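Local coordinates for protein chorismate mutase (Corynebacterium glutamicum, PDB 5HUB) that probably catalyses the pericyclic rearrangement of chorismate to prephenate in the shikimate pathway, working as an all-helical dimer of the type II chorismate mutase family, at residues A[23-26]-A[27-30]; A[34-37]-A[38-42]; A[60-63]-A[64-68]. All coordinates share one frame; numbering follows the deposited sequence. Where two conformers were deposited one is given.

Interaction 1: residues A[23-26]-A[27-30]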
loop_
_atom_site.group_PDB
_atom_site.type_symbol
_atom_site.label_atom_id
_atom_site.label_comp_id
_atom_site.label_asym_id
_atom_site.label_seq_id
_atom_site.Cartn_x
_atom_site.Cartn_y
_atom_site.Cartn_z
ATOM N N ARG A 23 8.665 4.546 -9.864
ATOM C CA ARG A 23 9.580 3.650 -9.118
ATOM C C ARG A 23 9.022 3.386 -7.714
ATOM O O ARG A 23 9.183 2.255 -7.182
ATOM C CB ARG A 23 11.008 4.210 -9.099
ATOM C CG ARG A 23 11.753 4.131 -10.430
ATOM C CD ARG A 23 13.228 4.453 -10.233
ATOM N NE ARG A 23 13.497 5.840 -9.811
ATOM C CZ ARG A 23 13.656 6.866 -10.651
ATOM N NH1 ARG A 23 13.538 6.672 -11.951
ATOM N NH2 ARG A 23 13.923 8.062 -10.160
ATOM N N LEU A 24 8.393 4.326 -7.069
ATOM C CA LEU A 24 7.777 4.062 -5.745
ATOM C C LEU A 24 6.646 3.119 -5.897
ATOM O O LEU A 24 6.467 2.259 -4.946
ATOM C CB LEU A 24 7.340 5.381 -5.130
ATOM C CG LEU A 24 8.464 6.223 -4.590
ATOM C CD1 LEU A 24 8.101 7.681 -4.389
ATOM C CD2 LEU A 24 8.913 5.657 -3.254
ATOM N N ASP A 25 5.847 3.155 -6.940
ATOM C CA ASP A 25 4.752 2.169 -7.065
ATOM C C ASP A 25 5.325 0.805 -7.265
ATOM O O ASP A 25 4.801 -0.178 -6.673
ATOM C CB ASP A 25 3.816 2.603 -8.201
ATOM C CG ASP A 25 2.915 3.701 -7.768
ATOM O OD1 ASP A 25 2.748 3.973 -6.560
ATOM O OD2 ASP A 25 2.306 4.334 -8.724
ATOM N N ARG A 26 6.425 0.645 -7.937
ATOM C CA ARG A 26 7.116 -0.629 -8.037
ATOM C C ARG A 26 7.564 -1.120 -6.648
ATOM O O ARG A 26 7.424 -2.316 -6.337
ATOM C CB ARG A 26 8.305 -0.498 -9.013
ATOM C CG ARG A 26 9.441 -1.503 -8.957
ATOM C CD ARG A 26 9.167 -2.723 -9.778
ATOM N NE ARG A 26 8.269 -3.611 -9.063
ATOM C CZ ARG A 26 7.000 -3.833 -9.386
ATOM N NH1 ARG A 26 6.453 -3.267 -10.466
ATOM N NH2 ARG A 26 6.280 -4.622 -8.626
ATOM N N GLU A 27 8.164 -0.240 -5.879
ATOM C CA GLU A 27 8.585 -0.651 -4.547
ATOM C C GLU A 27 7.408 -0.983 -3.682
ATOM O O GLU A 27 7.502 -1.938 -2.848
ATOM C CB GLU A 27 9.379 0.438 -3.918
ATOM C CG GLU A 27 10.761 0.574 -4.546
ATOM C CD GLU A 27 11.617 1.593 -3.841
ATOM O OE1 GLU A 27 12.717 1.876 -4.379
ATOM O OE2 GLU A 27 11.203 2.187 -2.805
ATOM N N ILE A 28 6.330 -0.257 -3.688
ATOM C CA ILE A 28 5.137 -0.590 -2.903
ATOM C C ILE A 28 4.609 -1.910 -3.341
ATOM O O ILE A 28 4.364 -2.791 -2.427
ATOM C CB ILE A 28 4.069 0.516 -3.066
ATOM C CG1 ILE A 28 4.520 1.792 -2.412
ATOM C CG2 ILE A 28 2.715 0.039 -2.541
ATOM C CD1 ILE A 28 3.725 3.042 -2.827
ATOM N N LEU A 29 4.444 -2.183 -4.626
ATOM C CA LEU A 29 3.951 -3.450 -5.100
ATOM C C LEU A 29 4.890 -4.606 -4.698
ATOM O O LEU A 29 4.395 -5.681 -4.244
ATOM C CB LEU A 29 3.698 -3.439 -6.574
ATOM C CG LEU A 29 2.487 -2.591 -6.986
ATOM C CD1 LEU A 29 2.551 -2.225 -8.451
ATOM C CD2 LEU A 29 1.190 -3.311 -6.685
ATOM N N ASP A 30 6.179 -4.417 -4.809
ATOM C CA ASP A 30 7.156 -5.453 -4.416
ATOM C C ASP A 30 6.958 -5.803 -2.924
ATOM O O ASP A 30 7.004 -6.998 -2.542
ATOM C CB ASP A 30 8.605 -4.945 -4.632
ATOM C CG ASP A 30 9.063 -4.944 -6.076
ATOM O OD1 ASP A 30 8.390 -5.562 -6.899
ATOM O OD2 ASP A 30 10.146 -4.363 -6.367
#
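Arg26 and Asp30 cross at about a right angle, and the guanidinium meets the carboxylate side-on: NE and NH2 converge on one oxygen, with NE to Asp30 OD1 at 2.9 Å and NH2 to that same OD1 also at 2.9 Å. OD1 lies in the guanidinium plane, yet both nitrogens approach it from one face of the carboxylate, well above its plane, and the two flat groups are turned 45° apart. The arginine chain can fold back in this way because CG stands opposite the backbone N (chi1 160°) and the chain then bends at chi2 and chi3. The fold swings NH2 across Leu29, 3.5 Å from its CB. This is a textbook i to i+4 salt bridge on the long helix 11-42 of the AroQ-type chorismate mutase fold, superimposed on regular bonds such as Leu29 N to Asp25 O at 2.9 Å. The remaining arginine nitrogen, NH1, forms a salt bridge with Glu69 of the second subunit. On another side of the helix Asp25 and Ile28 run alongside each other, the methyl CD1 of Ile28 lying 4.0 Å from Asp25 OD1, while the Asp25 carboxylate is bound to Arg35 of the second subunit.

Interaction 2: residues A[34-37]-A[38-42]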
loop_
_atom_site.group_PDB
_atom_site.type_symbol
_atom_site.label_atom_id
_atom_site.label_comp_id
_atom_site.label_asym_id
_atom_site.label_seq_id
_atom_site.Cartn_x
_atom_site.Cartn_y
_atom_site.Cartn_z
ATOM N N ARG A 34 5.671 -9.341 -1.201
ATOM C CA ARG A 34 6.504 -10.059 -0.217
ATOM C C ARG A 34 5.728 -10.235 1.078
ATOM O O ARG A 34 5.728 -11.369 1.665
ATOM C CB ARG A 34 7.784 -9.297 0.051
ATOM C CG ARG A 34 8.896 -9.505 -0.966
ATOM C CD ARG A 34 10.195 -8.823 -0.575
ATOM N NE ARG A 34 10.162 -7.411 -0.888
ATOM C CZ ARG A 34 10.552 -6.458 -0.054
ATOM N NH1 ARG A 34 11.033 -6.775 1.128
ATOM N NH2 ARG A 34 10.460 -5.200 -0.406
ATOM N N ARG A 35 5.096 -9.213 1.598
ATOM C CA ARG A 35 4.288 -9.285 2.850
ATOM C C ARG A 35 3.209 -10.304 2.700
ATOM O O ARG A 35 3.021 -11.117 3.671
ATOM C CB ARG A 35 3.644 -7.879 3.052
ATOM C CG ARG A 35 3.027 -7.747 4.443
ATOM C CD ARG A 35 1.899 -6.751 4.393
ATOM N NE ARG A 35 1.496 -6.376 5.722
ATOM C CZ ARG A 35 0.707 -7.108 6.505
ATOM N NH1 ARG A 35 0.500 -6.706 7.759
ATOM N NH2 ARG A 35 0.151 -8.214 6.044
ATOM N N THR A 36 2.540 -10.378 1.568
ATOM C CA THR A 36 1.392 -11.244 1.412
ATOM C C THR A 36 1.869 -12.680 1.319
ATOM O O THR A 36 1.300 -13.544 1.973
ATOM C CB THR A 36 0.623 -10.803 0.185
ATOM O OG1 THR A 36 0.124 -9.464 0.412
ATOM C CG2 THR A 36 -0.486 -11.736 -0.143
ATOM N N LYS A 37 2.967 -12.954 0.650
ATOM C CA LYS A 37 3.530 -14.292 0.558
ATOM C C LYS A 37 3.893 -14.796 1.980
ATOM O O LYS A 37 3.597 -15.942 2.333
ATOM C CB LYS A 37 4.759 -14.291 -0.340
ATOM C CG LYS A 37 5.277 -15.685 -0.631
ATOM C CD LYS A 37 6.311 -15.671 -1.737
ATOM C CE LYS A 37 7.675 -15.395 -1.162
ATOM N NZ LYS A 37 8.773 -15.796 -2.089
ATOM N N ILE A 38 4.567 -13.973 2.758
ATOM C CA ILE A 38 4.938 -14.371 4.139
ATOM C C ILE A 38 3.681 -14.580 4.944
ATOM O O ILE A 38 3.583 -15.611 5.688
ATOM C CB ILE A 38 5.789 -13.313 4.806
ATOM C CG1 ILE A 38 7.129 -13.235 4.142
ATOM C CG2 ILE A 38 6.001 -13.664 6.302
ATOM C CD1 ILE A 38 7.957 -12.035 4.486
ATOM N N SER A 39 2.739 -13.690 4.931
ATOM C CA SER A 39 1.537 -13.822 5.682
ATOM C C SER A 39 0.797 -15.089 5.358
ATOM O O SER A 39 0.393 -15.822 6.290
ATOM C CB SER A 39 0.664 -12.587 5.515
ATOM O OG SER A 39 -0.425 -12.683 6.413
ATOM N N GLN A 40 0.672 -15.414 4.081
ATOM C CA GLN A 40 -0.076 -16.600 3.712
ATOM C C GLN A 40 0.647 -17.861 4.173
ATOM O O GLN A 40 0.021 -18.873 4.459
ATOM C CB GLN A 40 -0.334 -16.646 2.211
ATOM C CG GLN A 40 -1.242 -15.534 1.710
ATOM C CD GLN A 40 -1.534 -15.602 0.246
ATOM O OE1 GLN A 40 -0.674 -15.956 -0.551
ATOM N NE2 GLN A 40 -2.743 -15.208 -0.137
ATOM N N THR A 41 1.969 -17.804 4.192
ATOM C CA THR A 41 2.740 -18.946 4.634
ATOM C C THR A 41 2.554 -19.227 6.132
ATOM O O THR A 41 2.544 -20.406 6.537
ATOM C CB THR A 41 4.253 -18.810 4.325
ATOM O OG1 THR A 41 4.869 -17.869 5.200
ATOM C CG2 THR A 41 4.526 -18.503 2.907
ATOM N N ILE A 42 2.364 -18.195 6.946
ATOM C CA ILE A 42 2.312 -18.280 8.433
ATOM C C ILE A 42 0.927 -18.268 9.150
ATOM O O ILE A 42 0.815 -18.533 10.359
ATOM C CB ILE A 42 3.221 -17.197 9.130
ATOM C CG1 ILE A 42 2.648 -15.786 9.171
ATOM C CG2 ILE A 42 4.606 -17.206 8.555
ATOM C CD1 ILE A 42 3.498 -14.829 9.960
HETATM O O HOH W 1 -1.390 -10.323 7.476
#
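Arg35 and Ser39, one helical turn apart, are joined through a water that accepts from Arg35 NH2 at 3.0 Å and donates to Ser39 OG at 2.8 Å. The water sits at the edge of the guanidinium, in its plane, and so continues the line of the flat group towards the hydroxyl. Arg35 NH2 and Ser39 OG themselves stand 4.5 Å apart, too far for a direct bond, and the water spans the interval. An almost fully extended chain carries the guanidinium far from the backbone, where NE forms a salt bridge with Asp25 of the second subunit; Ser39 OG is also hydrogen-bonded to the carbonyl of Gly85, just beyond helix 74-84. The two side chains therefore tie together three elements of the dimer.

Both belong to the last turns of helix 11-42, the long helix that in AroQ-type chorismate mutases pairs with its counterpart in the other subunit. Its regular i to i+4 bonding includes Ser39 N to Arg35 O at 2.9 Å. Near the end, Thr41 OG1, as modelled, donates to Ile38 O at 2.6 Å, though the setting of this side chain is less certain because its methyl is too close to a backbone oxygen. That carbonyl also receives the amide of Ile42 at 3.1 Å, so two donors share it.

Packing completes the contact. Thr36 and Gln40 lie side by side and point the same way, with the methyl CG2 of Thr36 4.0 Å from Gln40 CD, while Thr36 OG1 bonds back to the carbonyl of Val32. Ile38 lays CG1 against the Arg34 carbonyl oxygen, 3.4 Å away, and packs on Glu20 of the second subunit.

Interaction 3: residues A[60-63]-A[64-68]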
loop_
_atom_site.group_PDB
_atom_site.type_symbol
_atom_site.label_atom_id
_atom_site.label_comp_id
_atom_site.label_asym_id
_atom_site.label_seq_id
_atom_site.Cartn_x
_atom_site.Cartn_y
_atom_site.Cartn_z
ATOM N N VAL A 60 -5.776 -4.842 15.229
ATOM C CA VAL A 60 -6.050 -3.482 15.659
ATOM C C VAL A 60 -4.802 -2.645 15.772
ATOM O O VAL A 60 -4.802 -1.466 15.373
ATOM C CB VAL A 60 -6.861 -3.496 16.975
ATOM C CG1 VAL A 60 -6.945 -2.069 17.533
ATOM C CG2 VAL A 60 -8.240 -4.073 16.693
ATOM N N ALA A 61 -3.708 -3.194 16.285
ATOM C CA ALA A 61 -2.453 -2.452 16.346
ATOM C C ALA A 61 -2.007 -2.019 14.937
ATOM O O ALA A 61 -1.452 -0.934 14.777
ATOM C CB ALA A 61 -1.376 -3.332 16.943
ATOM N N ILE A 62 -2.124 -2.908 13.982
ATOM C CA ILE A 62 -1.691 -2.632 12.613
ATOM C C ILE A 62 -2.577 -1.503 12.058
ATOM O O ILE A 62 -2.074 -0.541 11.452
ATOM C CB ILE A 62 -1.756 -3.899 11.733
ATOM C CG1 ILE A 62 -0.698 -4.903 12.250
ATOM C CG2 ILE A 62 -1.566 -3.506 10.238
ATOM C CD1 ILE A 62 -0.802 -6.259 11.620
ATOM N N ILE A 63 -3.872 -1.603 12.208
ATOM C CA ILE A 63 -4.808 -0.580 11.735
ATOM C C ILE A 63 -4.466 0.760 12.360
ATOM O O ILE A 63 -4.384 1.784 11.702
ATOM C CB ILE A 63 -6.278 -1.019 11.983
ATOM C CG1 ILE A 63 -6.617 -2.209 11.097
ATOM C CG2 ILE A 63 -7.227 0.145 11.829
ATOM C CD1 ILE A 63 -7.845 -3.017 11.531
ATOM N N ASN A 64 -4.200 0.768 13.654
ATOM C CA ASN A 64 -3.865 1.966 14.404
ATOM C C ASN A 64 -2.549 2.543 13.928
ATOM O O ASN A 64 -2.392 3.758 13.822
ATOM C CB ASN A 64 -3.783 1.721 15.917
ATOM C CG ASN A 64 -5.143 1.496 16.566
ATOM O OD1 ASN A 64 -6.188 1.820 16.000
ATOM N ND2 ASN A 64 -5.131 0.984 17.779
ATOM N N GLN A 65 -1.562 1.695 13.710
ATOM C CA GLN A 65 -0.301 2.172 13.189
ATOM C C GLN A 65 -0.497 2.871 11.836
ATOM O O GLN A 65 0.064 3.945 11.600
ATOM C CB GLN A 65 0.682 1.018 13.003
ATOM C CG GLN A 65 1.984 1.428 12.274
ATOM C CD GLN A 65 2.886 0.261 12.021
ATOM O OE1 GLN A 65 2.481 -0.883 12.180
ATOM N NE2 GLN A 65 4.119 0.524 11.634
ATOM N N PHE A 66 -1.218 2.220 10.953
ATOM C CA PHE A 66 -1.413 2.830 9.604
ATOM C C PHE A 66 -2.180 4.140 9.748
ATOM O O PHE A 66 -1.802 5.142 9.087
ATOM C CB PHE A 66 -2.124 1.841 8.701
ATOM C CG PHE A 66 -1.217 0.838 8.048
ATOM C CD1 PHE A 66 -0.464 -0.045 8.767
ATOM C CD2 PHE A 66 -1.047 0.848 6.672
ATOM C CE1 PHE A 66 0.369 -0.952 8.174
ATOM C CE2 PHE A 66 -0.177 -0.027 6.066
ATOM C CZ PHE A 66 0.531 -0.941 6.822
ATOM N N ARG A 67 -3.175 4.238 10.597
ATOM C CA ARG A 67 -3.887 5.485 10.821
ATOM C C ARG A 67 -2.942 6.540 11.340
ATOM O O ARG A 67 -2.966 7.697 10.891
ATOM C CB ARG A 67 -5.036 5.261 11.823
ATOM C CG ARG A 67 -5.891 6.520 11.969
ATOM C CD ARG A 67 -6.884 6.472 13.125
ATOM N NE ARG A 67 -7.831 5.367 12.976
ATOM C CZ ARG A 67 -7.791 4.213 13.651
ATOM N NH1 ARG A 67 -6.881 3.982 14.604
ATOM N NH2 ARG A 67 -8.706 3.282 13.405
ATOM N N GLU A 68 -2.097 6.207 12.303
ATOM C CA GLU A 68 -1.186 7.186 12.910
ATOM C C GLU A 68 -0.173 7.711 11.891
ATOM O O GLU A 68 0.177 8.896 11.926
ATOM C CB GLU A 68 -0.450 6.600 14.104
ATOM C CG GLU A 68 -1.383 6.445 15.271
ATOM C CD GLU A 68 -0.846 5.503 16.336
ATOM O OE1 GLU A 68 0.403 5.287 16.416
ATOM O OE2 GLU A 68 -1.684 5.003 17.149
#
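Five consecutive i to i+4 amide bonds, typified by Phe66 N to Ile62 O at 2.9 Å and 168°, carry the backbone of residues 60-68 through a regular stretch of helix 49-70. This is the second of the three helices of the AroQ-type chorismate mutase fold, and part of its surface packs against helix 74-84 and the second subunit. Ile62 and Phe66 point the same way and lie alongside each other, with the branch methyl CG2 of Ile62 3.8 Å from Phe66 CE1. The ring also turns an edge to the Ile62 carbonyl oxygen, which lies near the ring plane and 3.2 Å from CD1. Beyond this pair Phe66 packs on Leu77 and Leu81 of helix 74-84 and on Leu29 of the second subunit, making it the buried member of an otherwise more open contact.

Round the helix, Val60 sets CG1 beside the amide of Asn64, 3.6 Å from ND2. Ile63 and Arg67 meet at a slant, CG2 of the isoleucine approaching NH2 of the arginine, while the two residues pack on Ala78 and Pro75 of helix 74-84 respectively. A bend at chi3 (-60°) turns the arginine chain back along the helix towards Asn64. There Arg67 NH1 donates to Asn64 OD1 at 2.7 Å, the oxygen lying in the guanidinium plane while the nitrogen is tilted 30° from the plane of the amide carbonyl.

In the fold
Interactions 1 and 2 follow in series along helix 11-42, their centres about 17 Å apart, whereas interaction 3 lies on helix 49-70. Interactions 2 and 3 touch directly, Arg35 NH1 packing against Ile62 CD1 at 4.1 Å. Interactions 1 and 3, with nearest atoms about 9 Å apart, do not meet within the chain, but the dimer brings them together: Leu29 of one subunit packs on Phe66 of the other. The dimer likewise couples interactions 1 and 2 through the Asp25 to Arg35 salt bridge between subunits. A formic acid molecule, probably from the crystallisation liquor, lies about 4 Å from the side chain of Val60 in interaction 3.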